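Local atomic coordinates of D-3-phosphoglycerate dehydrogenase-related protein (Vibrio cholerae, PDB entry 4S1V), a protein that probably catalyses the NAD-dependent oxidation of a D-2-hydroxyacid such as 3-phosphoglycerate to the corresponding 2-oxoacid. Residues N12-L17 and N295-Y300; T29-S34 and E43-F48. One frame throughout, in Å; residues are numbered along the deposited sequence.

Interaction 1: N12-L17 and N295-Y300; sequences NVVRGL and NSYEIY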
loop_
_atom_site.group_PDB
_atom_site.type_symbol
_atom_site.label_atom_id
_atom_site.label_comp_id
_atom_site.label_asym_id
_atom_site.label_seq_id
_atom_site.Cartn_x
_atom_site.Cartn_y
_atom_site.Cartn_z
ATOM N N ASN C 12 3.419 -15.275 28.267
ATOM C CA ASN C 12 3.032 -15.604 29.644
ATOM C C ASN C 12 1.962 -16.689 29.688
ATOM O O ASN C 12 0.951 -16.561 30.382
ATOM C CB ASN C 12 2.571 -14.351 30.399
ATOM C CG ASN C 12 2.709 -14.491 31.906
ATOM O OD1 ASN C 12 3.602 -15.181 32.405
ATOM N ND2 ASN C 12 1.845 -13.808 32.637
ATOM N N VAL C 13 2.201 -17.754 28.928
ATOM C CA VAL C 13 1.232 -18.829 28.739
ATOM C C VAL C 13 1.597 -20.086 29.528
ATOM O O VAL C 13 0.752 -20.951 29.753
ATOM C CB VAL C 13 1.078 -19.197 27.243
ATOM C CG1 VAL C 13 0.271 -18.134 26.508
ATOM C CG2 VAL C 13 2.443 -19.412 26.588
ATOM N N VAL C 14 2.861 -20.186 29.936
ATOM C CA VAL C 14 3.348 -21.357 30.673
ATOM C C VAL C 14 2.549 -21.588 31.965
ATOM O O VAL C 14 2.191 -22.728 32.269
ATOM C CB VAL C 14 4.879 -21.296 30.905
ATOM C CG1 VAL C 14 5.339 -22.347 31.913
ATOM C CG2 VAL C 14 5.614 -21.470 29.583
ATOM N N ARG C 15 2.226 -20.505 32.679
ATOM C CA ARG C 15 1.410 -20.569 33.911
ATOM C C ARG C 15 0.111 -21.327 33.701
ATOM O O ARG C 15 -0.382 -21.978 34.619
ATOM C CB ARG C 15 1.043 -19.167 34.425
ATOM C CG ARG C 15 2.170 -18.380 35.065
ATOM C CD ARG C 15 1.686 -17.081 35.715
ATOM N NE ARG C 15 0.786 -16.268 34.878
ATOM C CZ ARG C 15 0.443 -15.005 35.154
ATOM N NH1 ARG C 15 0.931 -14.392 36.228
ATOM N NH2 ARG C 15 -0.386 -14.341 34.355
ATOM N N GLY C 16 -0.444 -21.219 32.495
ATOM C CA GLY C 16 -1.745 -21.792 32.170
ATOM C C GLY C 16 -1.761 -23.217 31.648
ATOM O O GLY C 16 -2.834 -23.769 31.385
ATOM N N LEU C 17 -0.586 -23.822 31.484
ATOM C CA LEU C 17 -0.500 -25.193 30.966
ATOM C C LEU C 17 -0.896 -26.215 32.031
ATOM O O LEU C 17 -0.738 -25.955 33.225
ATOM C CB LEU C 17 0.917 -25.496 30.476
ATOM C CG LEU C 17 1.555 -24.583 29.424
ATOM C CD1 LEU C 17 3.000 -24.988 29.198
ATOM C CD2 LEU C 17 0.775 -24.608 28.115
ATOM N N ASN C 295 -0.052 -28.130 22.417
ATOM C CA ASN C 295 0.420 -29.503 22.637
ATOM C C ASN C 295 1.936 -29.610 22.787
ATOM O O ASN C 295 2.429 -30.266 23.701
ATOM C CB ASN C 295 -0.053 -30.436 21.509
ATOM C CG ASN C 295 -1.559 -30.422 21.332
ATOM O OD1 ASN C 295 -2.314 -30.605 22.289
ATOM N ND2 ASN C 295 -2.005 -30.200 20.100
ATOM N N SER C 296 2.663 -28.964 21.879
ATOM C CA SER C 296 4.126 -28.867 21.960
ATOM C C SER C 296 4.633 -28.332 23.321
ATOM O O SER C 296 5.516 -28.934 23.940
ATOM C CB SER C 296 4.651 -28.010 20.806
ATOM O OG SER C 296 6.064 -27.962 20.813
ATOM N N TYR C 297 4.063 -27.217 23.776
ATOM C CA TYR C 297 4.376 -26.657 25.101
ATOM C C TYR C 297 4.013 -27.590 26.261
ATOM O O TYR C 297 4.738 -27.641 27.259
ATOM C CB TYR C 297 3.695 -25.300 25.305
ATOM C CG TYR C 297 4.558 -24.077 24.999
ATOM C CD1 TYR C 297 5.442 -24.062 23.910
ATOM C CD2 TYR C 297 4.458 -22.918 25.784
ATOM C CE1 TYR C 297 6.221 -22.938 23.631
ATOM C CE2 TYR C 297 5.219 -21.790 25.507
ATOM C CZ TYR C 297 6.100 -21.799 24.429
ATOM O OH TYR C 297 6.866 -20.680 24.152
ATOM N N GLU C 298 2.903 -28.322 26.147
ATOM C CA GLU C 298 2.550 -29.267 27.211
ATOM C C GLU C 298 3.625 -30.354 27.326
ATOM O O GLU C 298 4.038 -30.705 28.440
ATOM C CB GLU C 298 1.155 -29.881 27.032
ATOM C CG GLU C 298 -0.023 -28.940 27.267
ATOM C CD GLU C 298 -0.263 -28.554 28.725
ATOM O OE1 GLU C 298 0.513 -28.939 29.624
ATOM O OE2 GLU C 298 -1.259 -27.843 28.972
ATOM N N ILE C 299 4.091 -30.850 26.176
ATOM C CA ILE C 299 5.147 -31.864 26.121
ATOM C C ILE C 299 6.454 -31.319 26.707
ATOM O O ILE C 299 7.054 -31.939 27.590
ATOM C CB ILE C 299 5.346 -32.381 24.673
ATOM C CG1 ILE C 299 4.147 -33.245 24.244
ATOM C CG2 ILE C 299 6.654 -33.148 24.527
ATOM C CD1 ILE C 299 3.862 -33.206 22.757
ATOM N N TYR C 300 6.883 -30.154 26.221
ATOM C CA TYR C 300 8.123 -29.529 26.686
ATOM C C TYR C 300 8.172 -29.373 28.196
ATOM O O TYR C 300 9.150 -29.746 28.844
ATOM C CB TYR C 300 8.316 -28.146 26.061
ATOM C CG TYR C 300 8.865 -28.166 24.665
ATOM C CD1 TYR C 300 9.911 -29.023 24.309
ATOM C CD2 TYR C 300 8.364 -27.307 23.704
ATOM C CE1 TYR C 300 10.419 -29.029 23.018
ATOM C CE2 TYR C 300 8.869 -27.303 22.414
ATOM C CZ TYR C 300 9.888 -28.163 22.075
ATOM O OH TYR C 300 10.372 -28.133 20.792
#
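The ring of Tyr297 meets Val13, Val14 and Leu17 obliquely. At the ring, CE2 of Tyr297 is the atom nearest both valines, lying 3.8 Å from Val13 CG2 and 4.1 Å from Val14 CG2, and both valines run at about a right angle to the tyrosine side chain. Phe301, one turn further along the helix, packs edge-to-face with the same ring, while Leu141 of the second subunit touches Val13, Leu17 and Tyr297.

Here the short 3-10 turn after strand 3-6 rests on helix 294-312, which returns from the far end of the sequence to the domain where the chain began, as is usual in D-2-hydroxyacid dehydrogenases.

Leu17 lies between the CB and carbonyl of Tyr297 and the carboxylate of Glu298. Its CD1 sits 4.0 Å from Tyr297 CB and 3.7 Å from Tyr297 O. The carboxylate lies beside the Leu17 backbone, Glu298 OE2 coming to 3.4 Å from Leu17 CA; the bend at chi2 (-72°) sets CD of the glutamate, and the two side chains run past each other in opposite directions. Asn18 and Ala19, just after the turn, donate their backbone N to OE2 and OE1 of Glu298 respectively, and Lys294, at the start of the helix, adds a salt bridge to OE2.

Interaction 2: T29-S34 and E43-F48; sequences TVFNDS and ERLKPF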
loop_
_atom_site.group_PDB
_atom_site.type_symbol
_atom_site.label_atom_id
_atom_site.label_comp_id
_atom_site.label_asym_id
_atom_site.label_seq_id
_atom_site.Cartn_x
_atom_site.Cartn_y
_atom_site.Cartn_z
ATOM N N THR C 29 8.768 -18.418 39.641
ATOM C CA THR C 29 8.604 -17.145 38.928
ATOM C C THR C 29 8.803 -17.360 37.430
ATOM O O THR C 29 9.809 -17.941 37.003
ATOM C CB THR C 29 9.604 -16.073 39.404
ATOM O OG1 THR C 29 9.528 -15.943 40.829
ATOM C CG2 THR C 29 9.302 -14.719 38.749
ATOM N N VAL C 30 7.835 -16.890 36.645
ATOM C CA VAL C 30 7.896 -16.951 35.191
ATOM C C VAL C 30 8.175 -15.564 34.619
ATOM O O VAL C 30 7.373 -14.638 34.786
ATOM C CB VAL C 30 6.579 -17.488 34.584
ATOM C CG1 VAL C 30 6.736 -17.682 33.084
ATOM C CG2 VAL C 30 6.170 -18.800 35.247
ATOM N N PHE C 31 9.310 -15.425 33.943
ATOM C CA PHE C 31 9.648 -14.164 33.292
ATOM C C PHE C 31 9.146 -14.133 31.852
ATOM O O PHE C 31 9.019 -15.177 31.209
ATOM C CB PHE C 31 11.144 -13.881 33.402
ATOM C CG PHE C 31 11.594 -13.632 34.812
ATOM C CD1 PHE C 31 11.324 -12.412 35.436
ATOM C CD2 PHE C 31 12.259 -14.622 35.532
ATOM C CE1 PHE C 31 11.720 -12.182 36.743
ATOM C CE2 PHE C 31 12.661 -14.394 36.840
ATOM C CZ PHE C 31 12.388 -13.176 37.446
ATOM N N ASN C 32 8.838 -12.932 31.365
ATOM C CA ASN C 32 8.110 -12.766 30.104
ATOM C C ASN C 32 8.810 -11.850 29.109
ATOM O O ASN C 32 8.457 -11.809 27.929
ATOM C CB ASN C 32 6.695 -12.231 30.369
ATOM C CG ASN C 32 5.918 -13.075 31.365
ATOM O OD1 ASN C 32 5.313 -12.543 32.296
ATOM N ND2 ASN C 32 5.923 -14.393 31.173
ATOM N N ASP C 33 9.789 -11.100 29.593
ATOM C CA ASP C 33 10.518 -10.183 28.739
ATOM C C ASP C 33 11.750 -10.866 28.169
ATOM O O ASP C 33 12.166 -11.919 28.646
ATOM C CB ASP C 33 10.867 -8.878 29.482
ATOM C CG ASP C 33 11.615 -9.110 30.795
ATOM O OD1 ASP C 33 11.931 -10.272 31.139
ATOM O OD2 ASP C 33 11.882 -8.108 31.495
ATOM N N SER C 34 12.314 -10.277 27.127
ATOM C CA SER C 34 13.539 -10.787 26.560
ATOM C C SER C 34 14.699 -9.960 27.098
ATOM O O SER C 34 14.838 -8.781 26.777
ATOM C CB SER C 34 13.478 -10.740 25.034
ATOM O OG SER C 34 14.769 -10.882 24.479
ATOM N N GLU C 43 21.502 -10.278 38.207
ATOM C CA GLU C 43 20.793 -9.626 39.310
ATOM C C GLU C 43 19.391 -10.196 39.504
ATOM O O GLU C 43 18.905 -10.284 40.630
ATOM C CB GLU C 43 20.749 -8.102 39.128
ATOM C CG GLU C 43 22.112 -7.414 39.214
ATOM C CD GLU C 43 22.947 -7.878 40.400
ATOM O OE1 GLU C 43 22.477 -7.759 41.553
ATOM O OE2 GLU C 43 24.078 -8.365 40.181
ATOM N N ARG C 44 18.759 -10.593 38.404
ATOM C CA ARG C 44 17.412 -11.161 38.437
ATOM C C ARG C 44 17.394 -12.608 38.958
ATOM O O ARG C 44 16.502 -12.988 39.723
ATOM C CB ARG C 44 16.777 -11.055 37.044
ATOM C CG ARG C 44 15.539 -11.902 36.806
ATOM C CD ARG C 44 15.037 -11.758 35.374
ATOM N NE ARG C 44 14.486 -10.429 35.110
ATOM C CZ ARG C 44 13.946 -10.049 33.955
ATOM N NH1 ARG C 44 13.871 -10.896 32.932
ATOM N NH2 ARG C 44 13.472 -8.816 33.821
ATOM N N LEU C 45 18.396 -13.394 38.569
ATOM C CA LEU C 45 18.406 -14.836 38.840
ATOM C C LEU C 45 19.146 -15.276 40.111
ATOM O O LEU C 45 19.154 -16.469 40.437
ATOM C CB LEU C 45 18.945 -15.607 37.621
ATOM C CG LEU C 45 18.226 -15.413 36.277
ATOM C CD1 LEU C 45 18.950 -16.146 35.152
ATOM C CD2 LEU C 45 16.768 -15.836 36.353
ATOM N N LYS C 46 19.757 -14.327 40.827
ATOM C CA LYS C 46 20.535 -14.659 42.030
ATOM C C LYS C 46 19.853 -15.639 43.004
ATOM O O LYS C 46 20.457 -16.655 43.350
ATOM C CB LYS C 46 21.035 -13.409 42.768
ATOM C CG LYS C 46 22.371 -12.909 42.254
ATOM C CD LYS C 46 23.281 -12.457 43.379
ATOM C CE LYS C 46 24.567 -11.844 42.832
ATOM N NZ LYS C 46 25.466 -12.816 42.140
ATOM N N PRO C 47 18.596 -15.357 43.423
ATOM C CA PRO C 47 17.978 -16.206 44.454
ATOM C C PRO C 47 17.490 -17.580 43.962
ATOM O O PRO C 47 16.969 -18.366 44.759
ATOM C CB PRO C 47 16.781 -15.370 44.913
ATOM C CG PRO C 47 16.393 -14.599 43.703
ATOM C CD PRO C 47 17.689 -14.266 43.009
ATOM N N PHE C 48 17.654 -17.872 42.674
ATOM C CA PHE C 48 17.084 -19.096 42.110
ATOM C C PHE C 48 18.013 -20.301 42.166
ATOM O O PHE C 48 19.221 -20.185 41.967
ATOM C CB PHE C 48 16.567 -18.855 40.694
ATOM C CG PHE C 48 15.355 -17.972 40.646
ATOM C CD1 PHE C 48 14.112 -18.454 41.038
ATOM C CD2 PHE C 48 15.457 -16.650 40.224
ATOM C CE1 PHE C 48 12.994 -17.637 40.997
ATOM C CE2 PHE C 48 14.343 -15.829 40.182
ATOM C CZ PHE C 48 13.112 -16.320 40.568
#
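Arg44 and Asp33 meet tip to tip in a two-pronged salt bridge, each terminal nitrogen of the guanidinium serving one carboxylate oxygen. Arg44 NH1 donates to Asp33 OD1 at 2.7 Å, somewhat bent (147° at the hydrogen), and reaches it on the syn side but tilted out of the carboxylate plane. The second bond, from Arg44 NH2 to Asp33 OD2, is longer at 2.9 Å yet straighter, at 166°; it uses the syn lone pair and stays close to the guanidinium plane. Both oxygens of Asp33 thus have a donor, and these two bonds restrain rotation of both groups, which lie nearly coplanar. The CG of Asp33 is set between its own N and carbonyl carbon.

Phe31 also covers one face of the guanidinium, which lies flat on the ring, planes 3° apart, in an offset stack. Arg44 CD stands over the middle of the Phe31 ring, 3.5 Å from the centroid, as a CH-pi contact, and the chain bends at chi3, setting NE. Thr29 CG2 covers the opposite face of Phe31, offset toward the rim.

Further along, Phe31 CE2 approaches Phe48 CE2 at 4.0 Å, and Thr29 OG1 lies in the plane of the Phe48 ring at its edge, 3.6 Å from Phe48 CZ. Phe48 N is satisfied by Leu45 O in the type I turn Leu45-Phe48, and Lys3 makes a cation-pi contact with the Phe48 ring. Asn32 ND2 donates to Asn12 OD1 and Asp9 O, and Lys46 NZ to His67 O. The last turn of the helix and Phe48 pack on the strand end and the loop after it, within a beta-alpha-beta crossover of a Rossmann-like sheet: strand 27-30, helix 38-45 and parallel strand 50-53, with strand 3-6 between the two strands.

Overall arrangement
From the N terminus the chain runs through strand 3-6 into the 12-17 turn, the first half of interaction 1, then forms edge strand 27-30 and helix 38-45. Interaction 2 closes here, with eight residues between its segments, tying the edge strand to that helix. The chain next completes the five-stranded sheet and builds the seven-stranded sheet of the NAD-binding region before helix 294-312 brings residues 295-300 back to the turn. Interaction 1 therefore spans 277 intervening residues and joins turn to C-terminal helix; the short loop of interaction 2 falls wholly within it. Their centres are about 18 Å apart, yet they meet: Asn12 OD1 and Asn32 ND2 lie 2.7 Å apart, a probable hydrogen bond.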